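Local coordinates for encapsidation protein (Lactococcus phage asccphi28, PDB 7JQP), which probably serves as the P-loop ATPase of the phage DNA packaging motor, using ATP hydrolysis to drive the viral genome into the capsid, at residues Lys270-Lys276 with Leu306-Phe312. Residue numbers count along the deposited sequence, not the author numbering.
Sequences KPKLLVK and LENITVF
Two neighbouring parallel strands, joined through an intervening antiparallel hairpin, make this contact in the smaller mixed sheet of the chain, remote from the P-loop ATPase sheet. It illustrates parallel pairing: the backbone N and O of one residue hydrogen-bond to the residues on either side of the one it is paired with. Leu-274, extended at phi/psi -132/144, faces Val-311 (CA-CA 4.6 Å); its N donates to Thr-310 O (3.1 Å), and its O accepts from Phe-312 N (2.8 Å). Lys-276 N to Phe-312 O (2.8 Å) continues the pattern, and Val-275 pairs with Phe-312 (CA-CA 4.4 Å). Before the strands, the backbones diverge and side chains fill the gap. Leu-274 (mt) sets CD1 3.4 Å from Ile-309 CG2, while Pro-271 CD lies 3.8 Å from Leu-306 CD2. On the opposite face from Leu-274 and Val-311, Val-275 CG2 approaches Phe-312 CB (4.2 Å). Strand 280-288 flanks 273-277 antiparallel, strand 324-325 borders 311-313, and helix 328-343 meets Leu-273 and Phe-312 through Tyr-338 and Lys-334.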
# COMPACT_ATOMS: atom_id res chain seq x y z
N LYS A 270 20.13 -34.48 -35.67
CA LYS A 270 20.95 -33.61 -34.85
C LYS A 270 20.19 -32.35 -34.46
O LYS A 270 19.29 -31.91 -35.19
CB LYS A 270 22.25 -33.26 -35.58
CG LYS A 270 23.11 -34.49 -35.83
CD LYS A 270 24.33 -34.20 -36.68
CE LYS A 270 25.22 -35.43 -36.81
NZ LYS A 270 24.58 -36.54 -37.57
N PRO A 271 20.52 -31.74 -33.33
CA PRO A 271 19.74 -30.60 -32.84
C PRO A 271 19.99 -29.33 -33.63
O PRO A 271 21.04 -29.14 -34.26
CB PRO A 271 20.23 -30.45 -31.39
CG PRO A 271 21.68 -30.87 -31.48
CD PRO A 271 21.63 -32.08 -32.41
N LYS A 272 18.99 -28.44 -33.57
CA LYS A 272 19.08 -27.16 -34.26
C LYS A 272 20.11 -26.25 -33.59
O LYS A 272 20.87 -25.55 -34.28
CB LYS A 272 17.71 -26.49 -34.27
CG LYS A 272 17.49 -25.46 -35.36
CD LYS A 272 16.10 -24.84 -35.22
CE LYS A 272 15.78 -23.90 -36.36
NZ LYS A 272 14.31 -23.80 -36.59
N LEU A 273 20.16 -26.24 -32.27
CA LEU A 273 21.08 -25.40 -31.53
C LEU A 273 21.54 -26.14 -30.28
O LEU A 273 20.90 -27.09 -29.82
CB LEU A 273 20.44 -24.05 -31.15
CG LEU A 273 19.09 -24.06 -30.43
CD1 LEU A 273 19.21 -24.51 -28.99
CD2 LEU A 273 18.46 -22.66 -30.51
N LEU A 274 22.67 -25.68 -29.73
CA LEU A 274 23.26 -26.28 -28.55
C LEU A 274 23.62 -25.19 -27.55
O LEU A 274 24.02 -24.09 -27.94
CB LEU A 274 24.52 -27.08 -28.90
CG LEU A 274 24.34 -28.34 -29.75
CD1 LEU A 274 25.62 -28.65 -30.51
CD2 LEU A 274 23.95 -29.51 -28.88
N VAL A 275 23.47 -25.51 -26.27
CA VAL A 275 23.93 -24.65 -25.18
C VAL A 275 24.76 -25.52 -24.24
O VAL A 275 24.32 -26.61 -23.86
CB VAL A 275 22.76 -23.99 -24.44
CG1 VAL A 275 21.91 -25.02 -23.72
CG2 VAL A 275 23.27 -22.94 -23.45
N LYS A 276 25.95 -25.05 -23.89
CA LYS A 276 26.84 -25.80 -23.01
C LYS A 276 26.49 -25.43 -21.57
O LYS A 276 26.67 -24.28 -21.16
CB LYS A 276 28.31 -25.50 -23.31
CG LYS A 276 29.26 -26.23 -22.37
CD LYS A 276 30.72 -26.11 -22.78
CE LYS A 276 31.22 -24.67 -22.76
NZ LYS A 276 32.66 -24.59 -23.14
N LEU A 306 28.68 -33.07 -34.03
CA LEU A 306 28.03 -31.77 -33.96
C LEU A 306 29.04 -30.66 -34.22
O LEU A 306 29.02 -29.61 -33.58
CB LEU A 306 27.36 -31.58 -32.61
CG LEU A 306 26.62 -32.78 -32.03
CD1 LEU A 306 26.38 -32.59 -30.54
CD2 LEU A 306 25.30 -33.02 -32.74
N GLU A 307 29.94 -30.89 -35.19
CA GLU A 307 31.08 -30.00 -35.37
C GLU A 307 30.64 -28.58 -35.70
O GLU A 307 31.16 -27.61 -35.14
CB GLU A 307 31.98 -30.54 -36.48
CG GLU A 307 32.58 -31.93 -36.26
CD GLU A 307 31.64 -33.05 -36.69
OE1 GLU A 307 30.50 -32.75 -37.10
OE2 GLU A 307 32.09 -34.21 -36.72
N ASN A 308 29.68 -28.43 -36.62
CA ASN A 308 29.30 -27.11 -37.11
C ASN A 308 28.06 -26.54 -36.44
O ASN A 308 27.64 -25.43 -36.80
CB ASN A 308 29.07 -27.15 -38.63
CG ASN A 308 30.30 -27.57 -39.40
OD1 ASN A 308 31.41 -27.09 -39.14
ND2 ASN A 308 30.12 -28.46 -40.37
N ILE A 309 27.45 -27.25 -35.50
CA ILE A 309 26.28 -26.72 -34.81
C ILE A 309 26.73 -25.65 -33.82
O ILE A 309 27.69 -25.84 -33.06
CB ILE A 309 25.51 -27.85 -34.10
CG1 ILE A 309 25.07 -28.89 -35.13
CG2 ILE A 309 24.31 -27.27 -33.36
CD1 ILE A 309 24.30 -30.06 -34.55
N THR A 310 26.02 -24.52 -33.81
CA THR A 310 26.39 -23.41 -32.94
C THR A 310 26.14 -23.78 -31.48
O THR A 310 25.18 -24.47 -31.15
CB THR A 310 25.59 -22.16 -33.30
OG1 THR A 310 24.24 -22.29 -32.82
CG2 THR A 310 25.57 -21.94 -34.81
N VAL A 311 27.04 -23.32 -30.61
CA VAL A 311 26.97 -23.59 -29.18
C VAL A 311 26.89 -22.27 -28.43
O VAL A 311 27.65 -21.34 -28.72
CB VAL A 311 28.19 -24.40 -28.71
CG1 VAL A 311 28.13 -24.61 -27.20
CG2 VAL A 311 28.26 -25.73 -29.44
N PHE A 312 25.97 -22.19 -27.49
CA PHE A 312 25.80 -21.00 -26.65
C PHE A 312 26.27 -21.31 -25.24
O PHE A 312 25.88 -22.32 -24.66
CB PHE A 312 24.33 -20.54 -26.67
CG PHE A 312 23.92 -20.05 -28.01
CD1 PHE A 312 24.14 -18.73 -28.36
CD2 PHE A 312 23.38 -20.92 -28.94
CE1 PHE A 312 23.83 -18.29 -29.62
CE2 PHE A 312 23.03 -20.48 -30.19
CZ PHE A 312 23.34 -19.20 -30.55